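Local coordinates for protein BtGH115A (Bacteroides thetaiotaomicron, PDB 5BY3) that acts as a family GH115 4-O-methyl-alpha-glucuronidase with specificity for decorated arabinogalactans, at residues P38-S43 and Y118-I123; T53-T58 and R125-S130; Q94-A99 and M450-D455; L202-R207 and Y235-G240; H468-E473 and T481-M486. All blocks are in the same frame, centred on the assembly; numbering follows the deposited sequence.

Contact 1 (P38-S43 and Y118-I123)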
# COMPACT_ATOMS: atom_id res chain seq x y z
N PRO A 38 -12.68 9.03 24.15
CA PRO A 38 -13.35 7.79 23.67
C PRO A 38 -12.40 6.69 23.17
O PRO A 38 -12.57 5.49 23.49
CB PRO A 38 -14.25 8.29 22.54
CG PRO A 38 -14.22 9.82 22.61
CD PRO A 38 -13.51 10.22 23.87
N VAL A 39 -11.37 7.13 22.44
CA VAL A 39 -10.41 6.24 21.82
C VAL A 39 -9.72 5.42 22.89
O VAL A 39 -9.39 4.25 22.65
CB VAL A 39 -9.44 7.02 20.88
CG1 VAL A 39 -8.66 8.10 21.63
CG2 VAL A 39 -8.53 6.08 20.11
N VAL A 40 -9.53 6.01 24.08
CA VAL A 40 -8.91 5.27 25.17
C VAL A 40 -9.85 4.16 25.64
O VAL A 40 -9.45 3.01 25.77
CB VAL A 40 -8.43 6.19 26.34
CG1 VAL A 40 -7.85 5.38 27.51
CG2 VAL A 40 -7.37 7.15 25.85
N ARG A 41 -11.12 4.50 25.82
CA ARG A 41 -12.10 3.52 26.30
C ARG A 41 -12.36 2.42 25.27
O ARG A 41 -12.46 1.27 25.64
CB ARG A 41 -13.39 4.21 26.78
CG ARG A 41 -13.44 4.45 28.31
CD ARG A 41 -14.28 5.67 28.70
NE ARG A 41 -15.43 5.90 27.81
CZ ARG A 41 -15.62 6.98 27.04
NH1 ARG A 41 -14.75 7.99 27.02
NH2 ARG A 41 -16.71 7.05 26.27
N THR A 42 -12.37 2.78 24.00
CA THR A 42 -12.55 1.83 22.90
C THR A 42 -11.46 0.76 22.87
O THR A 42 -11.76 -0.40 22.65
CB THR A 42 -12.57 2.56 21.55
OG1 THR A 42 -13.55 3.59 21.60
CG2 THR A 42 -12.94 1.61 20.46
N SER A 43 -10.21 1.18 23.12
CA SER A 43 -9.01 0.32 23.10
C SER A 43 -8.94 -0.59 24.31
O SER A 43 -8.45 -1.73 24.23
CB SER A 43 -7.74 1.19 23.06
OG SER A 43 -7.87 2.19 22.06
N TYR A 118 -2.59 3.55 22.01
CA TYR A 118 -1.59 2.73 21.34
C TYR A 118 -0.80 1.90 22.34
O TYR A 118 -0.43 0.73 22.04
CB TYR A 118 -0.71 3.59 20.44
CG TYR A 118 -1.45 4.23 19.30
CD1 TYR A 118 -2.49 3.54 18.65
CD2 TYR A 118 -1.12 5.52 18.84
CE1 TYR A 118 -3.17 4.09 17.59
CE2 TYR A 118 -1.82 6.09 17.76
CZ TYR A 118 -2.85 5.37 17.15
OH TYR A 118 -3.60 5.86 16.08
N GLY A 119 -0.56 2.50 23.52
CA GLY A 119 0.04 1.79 24.69
C GLY A 119 -0.71 0.55 25.15
O GLY A 119 -0.11 -0.50 25.37
N ILE A 120 -2.03 0.71 25.31
CA ILE A 120 -2.98 -0.37 25.62
C ILE A 120 -2.96 -1.51 24.59
O ILE A 120 -2.91 -2.70 24.95
CB ILE A 120 -4.41 0.20 25.73
CG1 ILE A 120 -4.46 1.23 26.87
CG2 ILE A 120 -5.42 -0.93 25.88
CD1 ILE A 120 -5.76 2.00 27.02
N LEU A 121 -2.99 -1.13 23.32
CA LEU A 121 -2.94 -2.06 22.21
C LEU A 121 -1.57 -2.69 22.01
O LEU A 121 -1.46 -3.67 21.31
CB LEU A 121 -3.46 -1.40 20.94
CG LEU A 121 -4.99 -1.19 21.01
CD1 LEU A 121 -5.52 -0.41 19.83
CD2 LEU A 121 -5.78 -2.48 21.13
N GLU A 122 -0.55 -2.16 22.65
CA GLU A 122 0.78 -2.77 22.63
C GLU A 122 0.78 -4.01 23.50
O GLU A 122 1.50 -5.00 23.22
CB GLU A 122 1.82 -1.77 23.16
CG GLU A 122 3.27 -2.23 23.19
CD GLU A 122 3.78 -2.82 21.88
OE1 GLU A 122 3.50 -2.28 20.76
OE2 GLU A 122 4.49 -3.84 21.98
N ILE A 123 -0.03 -3.95 24.55
CA ILE A 123 -0.15 -5.03 25.53
C ILE A 123 -0.85 -6.15 24.82
O ILE A 123 -0.50 -7.31 25.01
CB ILE A 123 -0.95 -4.59 26.77
CG1 ILE A 123 -0.22 -3.42 27.44
CG2 ILE A 123 -1.23 -5.77 27.72
CD1 ILE A 123 -0.90 -2.94 28.70
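V39 O takes two bonds from S43, the residue that faces I120 and L121 across the contact. The hydroxyl bond, S43 OG to V39 O, is 2.6 Å long. The backbone bond, S43 N to V39 O, is 3.2 Å. OG lies beside the backbone N of S43 (chi1 -48°), a position from which it can reach back one turn to V39. The hydroxyl is thus satisfied within its own helix, and no hydrogen bond crosses the contact. The touches across are all by carbon atoms of I120 and L121. I120 CG2 presses on S43 O at 3.5 Å. L121 CG lies 4.2 Å from S43 CB, and its CD1 methyl is near OG. V40 CG1 touches I120 CD1 at 4.0 Å, the two side chains crossing at about a right angle. I120 therefore uses both branches, CG2 on the backbone of S43 and CD1 on V40. Further along helix 38-55, I120 also packs on L44 and L47. The segment axes approach to 9.4 Å and run almost parallel, at 9°. Two parallel helices side by side are typical of a helix layer in an alpha/beta domain, here the N-terminal one with its mixed sheet.

Contact 2 (T53-T58 and R125-S130)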
# COMPACT_ATOMS: atom_id res chain seq x y z
N THR A 53 -9.66 -13.73 25.35
CA THR A 53 -9.31 -14.73 24.33
C THR A 53 -8.01 -15.45 24.74
O THR A 53 -7.96 -16.68 24.76
CB THR A 53 -9.17 -14.10 22.94
OG1 THR A 53 -10.33 -13.32 22.65
CG2 THR A 53 -9.02 -15.15 21.85
N VAL A 54 -6.99 -14.69 25.10
CA VAL A 54 -5.66 -15.25 25.22
C VAL A 54 -5.54 -15.89 26.56
O VAL A 54 -4.95 -16.95 26.66
CB VAL A 54 -4.53 -14.19 24.99
CG1 VAL A 54 -3.13 -14.67 25.42
CG2 VAL A 54 -4.49 -13.78 23.54
N LEU A 55 -6.12 -15.26 27.58
CA LEU A 55 -5.89 -15.65 28.97
C LEU A 55 -7.12 -16.11 29.75
O LEU A 55 -6.99 -16.50 30.90
CB LEU A 55 -5.20 -14.51 29.75
CG LEU A 55 -3.71 -14.27 29.55
CD1 LEU A 55 -3.34 -13.02 30.32
CD2 LEU A 55 -2.85 -15.42 30.04
N SER A 56 -8.32 -16.08 29.17
CA SER A 56 -9.55 -16.47 29.90
C SER A 56 -9.70 -15.58 31.16
O SER A 56 -10.13 -16.03 32.23
CB SER A 56 -9.55 -17.97 30.25
OG SER A 56 -9.32 -18.73 29.08
N ALA A 57 -9.33 -14.31 30.99
CA ALA A 57 -9.20 -13.35 32.07
C ALA A 57 -10.17 -12.20 31.84
O ALA A 57 -10.08 -11.50 30.83
CB ALA A 57 -7.76 -12.85 32.15
N THR A 58 -11.11 -12.04 32.77
CA THR A 58 -12.14 -10.99 32.64
C THR A 58 -11.62 -9.69 33.25
O THR A 58 -11.26 -9.64 34.43
CB THR A 58 -13.46 -11.40 33.30
OG1 THR A 58 -13.79 -12.73 32.87
CG2 THR A 58 -14.61 -10.41 32.95
N ARG A 125 -0.65 -6.71 21.48
CA ARG A 125 0.43 -7.31 20.66
C ARG A 125 1.35 -8.27 21.44
O ARG A 125 1.73 -9.34 20.92
CB ARG A 125 1.28 -6.23 19.94
CG ARG A 125 0.58 -5.60 18.73
CD ARG A 125 1.06 -4.17 18.43
NE ARG A 125 0.65 -3.73 17.08
CZ ARG A 125 1.21 -4.11 15.92
NH1 ARG A 125 2.27 -4.94 15.86
NH2 ARG A 125 0.72 -3.64 14.78
N LEU A 126 1.71 -7.88 22.67
CA LEU A 126 2.54 -8.66 23.60
C LEU A 126 1.86 -10.00 23.99
O LEU A 126 2.51 -11.01 24.27
CB LEU A 126 2.78 -7.84 24.87
CG LEU A 126 3.75 -6.65 24.79
CD1 LEU A 126 3.81 -5.96 26.11
CD2 LEU A 126 5.15 -7.07 24.37
N LEU A 127 0.54 -9.99 24.06
CA LEU A 127 -0.19 -11.17 24.34
C LEU A 127 -0.25 -12.08 23.09
O LEU A 127 -0.82 -13.18 23.14
CB LEU A 127 -1.58 -10.80 24.82
CG LEU A 127 -1.63 -10.06 26.14
CD1 LEU A 127 -3.06 -9.65 26.35
CD2 LEU A 127 -1.19 -10.94 27.31
N GLY A 128 0.35 -11.63 21.99
CA GLY A 128 0.42 -12.43 20.80
C GLY A 128 -0.82 -12.34 19.94
O GLY A 128 -1.09 -13.27 19.17
N VAL A 129 -1.54 -11.23 20.04
CA VAL A 129 -2.73 -10.99 19.20
C VAL A 129 -2.37 -10.22 17.92
O VAL A 129 -1.94 -9.07 17.98
CB VAL A 129 -3.86 -10.28 20.00
CG1 VAL A 129 -5.15 -10.18 19.19
CG2 VAL A 129 -4.13 -10.99 21.32
N SER A 130 -2.53 -10.87 16.77
CA SER A 130 -2.31 -10.27 15.45
C SER A 130 -3.35 -9.16 15.16
O SER A 130 -4.52 -9.30 15.55
CB SER A 130 -2.38 -11.37 14.38
OG SER A 130 -2.73 -10.90 13.08
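The flat group here is the peptide that follows L127, and both methyls of V54 meet its carbonyl oxygen. V54 CG1 is 3.6 Å from L127 O and comes in close to the peptide plane. V54 CG2 is 3.7 Å from the same L127 O and comes from well above that plane, on the same side. With CG1 anti to the backbone N (chi1 167°), both methyls are turned toward the carbonyl. CG2 also makes the contact to V129, at 3.6 Å from V129 CG2. The L127 carbonyl belongs to the end of helix 113-126, which closes with a Schellman motif. G128 takes positive phi there, and G128 N bonds R125 O at 2.9 Å. A side chain at G128 would be jammed against L127 O, the atom that V54 covers. The turn then brings V129 round to face V54. Next along the helix, L55 CD1 meets L127 CD2 at 4.2 Å. F146 of strand 145-148 packs on both of these leucines. V54 itself also touches P140 and K143. Helix 38-55 ends at L55, and S56 takes positive phi. Beyond V129, S130 OG is hydrogen-bonded to E473 OE1.

Contact 3 (Q94-A99 and M450-D455)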
# COMPACT_ATOMS: atom_id res chain seq x y z
N GLN A 94 1.60 11.36 20.03
CA GLN A 94 1.02 9.99 19.87
C GLN A 94 1.90 8.89 20.50
O GLN A 94 2.13 7.82 19.90
CB GLN A 94 0.75 9.69 18.38
CG GLN A 94 -0.19 10.65 17.66
CD GLN A 94 -0.21 10.39 16.15
OE1 GLN A 94 -0.36 9.25 15.71
NE2 GLN A 94 -0.05 11.45 15.35
N ALA A 95 2.41 9.17 21.70
CA ALA A 95 3.48 8.38 22.29
C ALA A 95 3.06 7.70 23.58
O ALA A 95 2.11 8.14 24.21
CB ALA A 95 4.74 9.22 22.50
N PHE A 96 3.75 6.62 23.93
CA PHE A 96 3.49 5.90 25.16
C PHE A 96 4.75 5.30 25.75
O PHE A 96 5.72 5.00 25.02
CB PHE A 96 2.41 4.82 24.98
CG PHE A 96 2.81 3.70 24.04
CD1 PHE A 96 3.54 2.62 24.49
CD2 PHE A 96 2.38 3.70 22.72
CE1 PHE A 96 3.89 1.59 23.63
CE2 PHE A 96 2.71 2.66 21.84
CZ PHE A 96 3.47 1.61 22.30
N MSE A 97 4.68 5.16 27.08
CA MSE A 97 5.63 4.45 27.91
C MSE A 97 4.91 3.30 28.55
O MSE A 97 3.78 3.43 29.09
CB MSE A 97 6.05 5.37 29.04
CG MSE A 97 7.36 6.06 28.71
SE MSE A 97 8.08 6.70 30.42
CE MSE A 97 9.98 7.01 29.98
N LEU A 98 5.54 2.13 28.48
CA LEU A 98 5.11 0.98 29.25
C LEU A 98 6.18 0.70 30.28
O LEU A 98 7.37 0.66 29.94
CB LEU A 98 4.99 -0.24 28.38
CG LEU A 98 3.92 -0.38 27.32
CD1 LEU A 98 4.06 -1.82 26.84
CD2 LEU A 98 2.57 -0.16 27.95
N ALA A 99 5.77 0.50 31.52
CA ALA A 99 6.71 0.27 32.62
C ALA A 99 6.00 -0.51 33.73
O ALA A 99 4.78 -0.40 33.87
CB ALA A 99 7.21 1.62 33.15
N MSE A 450 6.10 0.60 8.60
CA MSE A 450 7.04 1.60 8.11
C MSE A 450 6.71 2.92 8.73
O MSE A 450 7.57 3.55 9.34
CB MSE A 450 7.07 1.63 6.59
CG MSE A 450 8.06 0.55 6.20
SE MSE A 450 8.05 0.30 4.26
CE MSE A 450 9.49 1.65 4.06
N ALA A 451 5.43 3.27 8.69
CA ALA A 451 4.90 4.56 9.11
C ALA A 451 4.94 4.70 10.61
O ALA A 451 5.02 5.82 11.13
CB ALA A 451 3.47 4.74 8.59
N TRP A 452 4.88 3.56 11.31
CA TRP A 452 4.91 3.59 12.77
C TRP A 452 6.33 3.65 13.32
O TRP A 452 6.58 4.40 14.28
CB TRP A 452 4.10 2.45 13.39
CG TRP A 452 4.26 2.43 14.91
CD1 TRP A 452 5.07 1.63 15.63
CD2 TRP A 452 3.62 3.30 15.86
NE1 TRP A 452 4.96 1.89 16.96
CE2 TRP A 452 4.08 2.93 17.14
CE3 TRP A 452 2.70 4.36 15.76
CZ2 TRP A 452 3.69 3.59 18.32
CZ3 TRP A 452 2.28 5.01 16.94
CH2 TRP A 452 2.79 4.63 18.20
N ASN A 453 7.23 2.84 12.75
CA ASN A 453 8.63 2.79 13.18
C ASN A 453 9.50 2.34 12.04
O ASN A 453 9.75 1.15 11.88
CB ASN A 453 8.82 1.85 14.37
CG ASN A 453 10.19 1.98 15.04
OD1 ASN A 453 11.18 2.48 14.46
ND2 ASN A 453 10.25 1.54 16.29
N LEU A 454 9.94 3.31 11.23
CA LEU A 454 10.85 3.06 10.09
C LEU A 454 12.21 2.37 10.46
O LEU A 454 12.69 1.47 9.72
CB LEU A 454 11.07 4.38 9.31
CG LEU A 454 11.13 4.38 7.78
CD1 LEU A 454 11.96 5.54 7.31
CD2 LEU A 454 11.69 3.12 7.12
N ASP A 455 12.83 2.79 11.58
CA ASP A 455 14.14 2.24 11.98
C ASP A 455 14.05 0.74 12.20
O ASP A 455 14.95 0.01 11.77
CB ASP A 455 14.75 2.94 13.24
CG ASP A 455 14.91 4.48 13.09
OD1 ASP A 455 15.33 5.01 12.03
OD2 ASP A 455 14.61 5.17 14.09
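W452 is the residue of 450-455 that reaches Q94 and F96. The chain comes to it through M450 (a selenomethionine) and A451, whose side chains pack on W430 of strand 429-433. The indole leaves the last turn of helix 441-452 with CG anti to the backbone N (chi1 175°), which carries its six-membered ring to the other segment. W452 CH2 lies 3.7 Å from Q94 O, and the oxygen sits at the ring edge, near its plane. Beside it, W452 CZ2 meets F96 CE2 at 3.8 Å, the two rings meeting obliquely. The same indole forms a cation-pi pair with R207 and an edge-to-face stack with Y118. An alanine in place of W452 would probably leave F96, Y118 and R207 without their shared ring partner and open a gap beside the Q94 carbonyl. Next comes N453, which breaks the helix and caps the following one, its OD1 taking a bond from K456 N. L454 and D455 start helix 454-459, and L454 packs on helix 411-423. On the first segment, the Q94 amide is engaged elsewhere, with NE2 on E161 O and OE1 on R163. The contact is aromatic and apolar, with no hydrogen bond across it. Between the two segments, the polar atom at the indole is Q94 O. It meets the ring's C-H rim, which is probably slightly positive and would suit an oxygen.

Contact 4 (L202-R207 and Y235-G240); sequences LLLRLR and YGIFMG
L204, I237 and Y235 carry this contact, which joins the C-terminal end of helix 193-205 to the stretch leading into strand 238-239. Helix 193-205 leads to strand 210-212. The two strands lie side by side in a parallel eight-stranded sheet, consistent with a (beta/alpha)8, or TIM, barrel. L204 has the most surface covered, and its two methyls do different work. L204 CD2 lies 3.5 Å from Y235 O. L204 CD1 meets the tyrosine ring at Y235 CD2, 3.9 Å away, approaching it obliquely. The L204 and Y235 side chains cross at about a right angle. Y235 turns its ring to T42 of helix 38-55 as well, and L204 packs on S43, so these residues also border the N-terminal domain. I237 follows G236, which has positive phi at the end of the helix. The isoleucine chain is bent (chi1 -63°, chi2 -61°), and this sends its end methyl in among the leucines. I237 also packs on Y211 and F200. All four touching residues are buried, and no hydrogen bond crosses between the segments. Helix 193-205 closes in a Schellman motif at R207, where R207 N bonds L204 O at 2.9 Å. The I237 end methyl has two leucine neighbours, with CD1 at 4.1 Å from L203 CD1 and at 4.3 Å from L204 CD2.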
# COMPACT_ATOMS: atom_id res chain seq x y z
N LEU A 202 -9.20 -2.49 13.04
CA LEU A 202 -8.05 -2.91 12.27
C LEU A 202 -7.03 -1.79 12.27
O LEU A 202 -5.84 -2.07 12.46
CB LEU A 202 -8.46 -3.33 10.86
CG LEU A 202 -7.40 -3.70 9.83
CD1 LEU A 202 -6.49 -4.82 10.30
CD2 LEU A 202 -8.11 -4.09 8.54
N LEU A 203 -7.50 -0.54 12.12
CA LEU A 203 -6.58 0.61 12.05
C LEU A 203 -5.92 0.85 13.38
O LEU A 203 -4.72 1.07 13.44
CB LEU A 203 -7.28 1.87 11.57
CG LEU A 203 -7.84 1.84 10.15
CD1 LEU A 203 -8.61 3.12 9.88
CD2 LEU A 203 -6.78 1.60 9.08
N LEU A 204 -6.69 0.75 14.45
CA LEU A 204 -6.14 0.82 15.81
C LEU A 204 -5.03 -0.21 16.02
O LEU A 204 -3.91 0.13 16.44
CB LEU A 204 -7.25 0.64 16.85
CG LEU A 204 -8.30 1.77 17.06
CD1 LEU A 204 -9.06 1.63 18.38
CD2 LEU A 204 -7.71 3.16 16.96
N ARG A 205 -5.33 -1.46 15.67
CA ARG A 205 -4.36 -2.54 15.86
C ARG A 205 -3.13 -2.36 14.97
O ARG A 205 -2.06 -2.89 15.29
CB ARG A 205 -5.00 -3.89 15.56
CG ARG A 205 -5.97 -4.37 16.59
CD ARG A 205 -6.33 -5.82 16.22
NE ARG A 205 -7.41 -6.43 17.00
CZ ARG A 205 -7.35 -6.70 18.30
NH1 ARG A 205 -6.27 -6.38 19.02
NH2 ARG A 205 -8.39 -7.27 18.92
N LEU A 206 -3.30 -1.67 13.83
CA LEU A 206 -2.20 -1.33 12.95
C LEU A 206 -1.48 -0.01 13.32
O LEU A 206 -0.49 0.38 12.66
CB LEU A 206 -2.67 -1.32 11.49
CG LEU A 206 -3.05 -2.63 10.82
CD1 LEU A 206 -3.79 -2.35 9.51
CD2 LEU A 206 -1.83 -3.50 10.59
N ARG A 207 -1.97 0.64 14.37
CA ARG A 207 -1.55 1.99 14.86
C ARG A 207 -1.75 3.10 13.85
O ARG A 207 -1.00 4.06 13.82
CB ARG A 207 -0.10 2.05 15.40
CG ARG A 207 0.33 0.97 16.39
CD ARG A 207 1.17 -0.05 15.64
NE ARG A 207 2.11 -0.71 16.54
CZ ARG A 207 3.20 -1.37 16.18
NH1 ARG A 207 3.58 -1.50 14.90
NH2 ARG A 207 3.92 -1.88 17.15
N TYR A 235 -13.87 5.67 17.87
CA TYR A 235 -12.58 5.04 17.54
C TYR A 235 -11.42 6.02 17.31
O TYR A 235 -10.28 5.59 17.17
CB TYR A 235 -12.72 4.08 16.34
CG TYR A 235 -13.38 2.77 16.70
CD1 TYR A 235 -14.77 2.70 16.98
CD2 TYR A 235 -12.64 1.60 16.78
CE1 TYR A 235 -15.36 1.52 17.35
CE2 TYR A 235 -13.24 0.41 17.11
CZ TYR A 235 -14.59 0.36 17.41
OH TYR A 235 -15.18 -0.85 17.77
N GLY A 236 -11.71 7.32 17.26
CA GLY A 236 -10.65 8.38 17.28
C GLY A 236 -9.86 8.44 15.99
O GLY A 236 -8.64 8.61 16.01
N ILE A 237 -10.57 8.29 14.86
CA ILE A 237 -9.98 8.19 13.54
C ILE A 237 -10.19 9.52 12.84
O ILE A 237 -11.30 10.04 12.78
CB ILE A 237 -10.71 7.09 12.70
CG1 ILE A 237 -10.56 5.67 13.30
CG2 ILE A 237 -10.36 7.17 11.21
CD1 ILE A 237 -9.14 5.11 13.43
N PHE A 238 -9.13 10.07 12.26
CA PHE A 238 -9.27 11.26 11.47
C PHE A 238 -9.95 10.85 10.20
O PHE A 238 -9.48 9.97 9.48
CB PHE A 238 -7.91 11.90 11.26
CG PHE A 238 -7.35 12.50 12.51
CD1 PHE A 238 -6.79 11.69 13.50
CD2 PHE A 238 -7.42 13.89 12.72
CE1 PHE A 238 -6.29 12.24 14.70
CE2 PHE A 238 -6.92 14.45 13.92
CZ PHE A 238 -6.35 13.63 14.91
N MSE A 239 -11.13 11.42 9.96
CA MSE A 239 -11.77 11.33 8.65
C MSE A 239 -11.07 12.32 7.76
O MSE A 239 -10.95 13.52 8.10
CB MSE A 239 -13.27 11.62 8.77
CG MSE A 239 -14.00 10.69 9.74
SE MSE A 239 -13.64 8.82 9.17
CE MSE A 239 -14.34 8.82 7.33
N GLY A 240 -10.52 11.79 6.67
CA GLY A 240 -9.91 12.55 5.58
C GLY A 240 -10.67 12.10 4.35
O GLY A 240 -11.63 11.35 4.49

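Contact 5 (H468-E473 and T481-M486)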
# COMPACT_ATOMS: atom_id res chain seq x y z
N HIS A 468 9.20 -12.87 9.88
CA HIS A 468 8.62 -12.66 11.19
C HIS A 468 7.10 -12.68 11.10
O HIS A 468 6.41 -13.15 12.03
CB HIS A 468 9.12 -11.34 11.77
CG HIS A 468 8.64 -11.06 13.15
ND1 HIS A 468 7.36 -10.59 13.41
CD2 HIS A 468 9.26 -11.17 14.35
CE1 HIS A 468 7.21 -10.45 14.72
NE2 HIS A 468 8.35 -10.78 15.31
N TRP A 469 6.58 -12.22 9.96
CA TRP A 469 5.15 -12.09 9.77
C TRP A 469 4.54 -13.47 9.55
O TRP A 469 3.56 -13.79 10.23
CB TRP A 469 4.82 -11.14 8.60
CG TRP A 469 3.34 -10.80 8.45
CD1 TRP A 469 2.64 -9.81 9.12
CD2 TRP A 469 2.37 -11.45 7.58
NE1 TRP A 469 1.33 -9.80 8.70
CE2 TRP A 469 1.14 -10.79 7.76
CE3 TRP A 469 2.45 -12.47 6.62
CZ2 TRP A 469 -0.03 -11.13 7.04
CZ3 TRP A 469 1.30 -12.81 5.89
CH2 TRP A 469 0.07 -12.15 6.10
N LEU A 470 5.11 -14.26 8.63
CA LEU A 470 4.61 -15.65 8.32
C LEU A 470 4.74 -16.56 9.51
O LEU A 470 3.80 -17.32 9.82
CB LEU A 470 5.33 -16.32 7.12
CG LEU A 470 5.26 -15.59 5.76
CD1 LEU A 470 6.38 -15.97 4.84
CD2 LEU A 470 3.93 -15.73 5.06
N GLU A 471 5.88 -16.45 10.18
CA GLU A 471 6.10 -17.16 11.44
C GLU A 471 5.04 -16.82 12.44
O GLU A 471 4.49 -17.72 13.05
CB GLU A 471 7.49 -16.89 12.02
CG GLU A 471 8.58 -17.66 11.30
CD GLU A 471 9.96 -17.43 11.86
OE1 GLU A 471 10.19 -16.37 12.48
OE2 GLU A 471 10.80 -18.33 11.64
N ARG A 472 4.70 -15.53 12.57
CA ARG A 472 3.61 -15.12 13.48
C ARG A 472 2.20 -15.61 13.06
O ARG A 472 1.43 -16.04 13.91
CB ARG A 472 3.64 -13.60 13.75
CG ARG A 472 2.76 -13.04 14.87
CD ARG A 472 2.69 -11.52 14.68
NE ARG A 472 1.68 -11.15 13.66
CZ ARG A 472 1.54 -9.97 13.04
NH1 ARG A 472 2.36 -8.96 13.24
NH2 ARG A 472 0.55 -9.81 12.15
N GLU A 473 1.88 -15.56 11.76
CA GLU A 473 0.48 -15.86 11.34
C GLU A 473 0.23 -17.37 11.12
O GLU A 473 -0.82 -17.90 11.50
CB GLU A 473 0.03 -15.04 10.13
CG GLU A 473 0.22 -13.52 10.19
CD GLU A 473 -0.37 -12.80 11.41
OE1 GLU A 473 -1.33 -12.07 11.26
OE2 GLU A 473 0.16 -12.90 12.52
N THR A 481 8.80 -23.42 5.18
CA THR A 481 8.64 -23.88 3.81
C THR A 481 8.08 -22.70 2.96
O THR A 481 8.44 -22.55 1.79
CB THR A 481 7.83 -25.21 3.70
OG1 THR A 481 6.54 -24.99 3.12
CG2 THR A 481 7.65 -25.94 5.10
N ILE A 482 7.29 -21.84 3.60
CA ILE A 482 6.47 -20.87 2.89
C ILE A 482 7.18 -19.54 2.54
O ILE A 482 6.82 -18.91 1.56
CB ILE A 482 5.11 -20.68 3.63
CG1 ILE A 482 4.20 -21.90 3.43
CG2 ILE A 482 4.37 -19.42 3.22
CD1 ILE A 482 4.30 -22.60 2.08
N LEU A 483 8.17 -19.14 3.33
CA LEU A 483 8.91 -17.89 3.12
C LEU A 483 9.41 -17.75 1.69
O LEU A 483 9.24 -16.70 1.09
CB LEU A 483 10.06 -17.69 4.14
CG LEU A 483 11.16 -16.62 3.88
CD1 LEU A 483 10.64 -15.19 3.75
CD2 LEU A 483 12.18 -16.66 4.97
N SER A 484 10.06 -18.79 1.18
CA SER A 484 10.61 -18.76 -0.18
C SER A 484 9.49 -18.77 -1.23
O SER A 484 9.64 -18.20 -2.29
CB SER A 484 11.60 -19.91 -0.42
OG SER A 484 10.90 -21.15 -0.55
N VAL A 485 8.39 -19.44 -0.92
CA VAL A 485 7.19 -19.39 -1.78
C VAL A 485 6.60 -17.98 -1.96
O VAL A 485 6.32 -17.55 -3.09
CB VAL A 485 6.13 -20.38 -1.30
CG1 VAL A 485 4.78 -20.08 -1.88
CG2 VAL A 485 6.59 -21.79 -1.66
N MSE A 486 6.44 -17.25 -0.85
CA MSE A 486 5.94 -15.86 -0.88
C MSE A 486 6.92 -15.01 -1.65
O MSE A 486 6.53 -14.23 -2.52
CB MSE A 486 5.68 -15.36 0.54
CG MSE A 486 4.46 -16.00 1.24
SE MSE A 486 2.93 -16.49 0.08
CE MSE A 486 1.96 -14.80 0.02
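L470 makes every apolar touch across this contact. L470 CD1 lies over the backbone of the second helix, 3.6 Å from L483 CA, and also meets L483 CB. L470 CD2 meets CG of M486, a selenomethionine, at 3.9 Å. The same methyl, CD2 of L470, is 4.1 Å from I482 CG2. The side chains of L470 and I482 cross at about a right angle. With an alanine in place of L470 both methyls go, and the groove between I482, L483 and M486 is likely to be left unfilled. Within the first segment, L470 CD2 sits at the edge of the W469 indole, in its plane, and E473 CG covers one face of that ring, 3.8 Å above it. The charged pair is within the first segment and takes no part in the touch across. R472 and E473 form a side-on salt bridge with two hydrogen bonds, R472 NE to E473 OE2 at 2.6 Å and R472 NH2 to E473 OE1 at 3.1 Å. Both oxygens are met from above the carboxylate plane. E473 OE1 also bonds S130 OG, and R472 NH1 reaches E445, so this pair links helix 462-473 to its surroundings. The segment axes come within 9.9 Å at 131°. L470 sits as a single knob in a hole of A479, I482, L483 and M486. The arrangement is an alpha-alpha (helical) hairpin, with helices 462-473 and 476-495 joined by a short turn.

From the N terminus, contact 1 first brings helix 38-55 to helix 113-126. Contact 2 pairs the far ends of the same helices, so the two cross along the chain. Contact 3 starts between their halves, on strand 96-100, and closes only at 450-455. It therefore crosses both and spans the barrel sequence, tying the N-terminal sheet to a barrel helix. Contact 4 falls within that long loop and joins helix 193-205 to the lead-in of strand 238-239. It touches contact 1 through Y235 and T42, and contact 2 through R205 and R125. Contact 5 comes last, a short closure after the barrel strands. It meets contact 2 at E473 and S130.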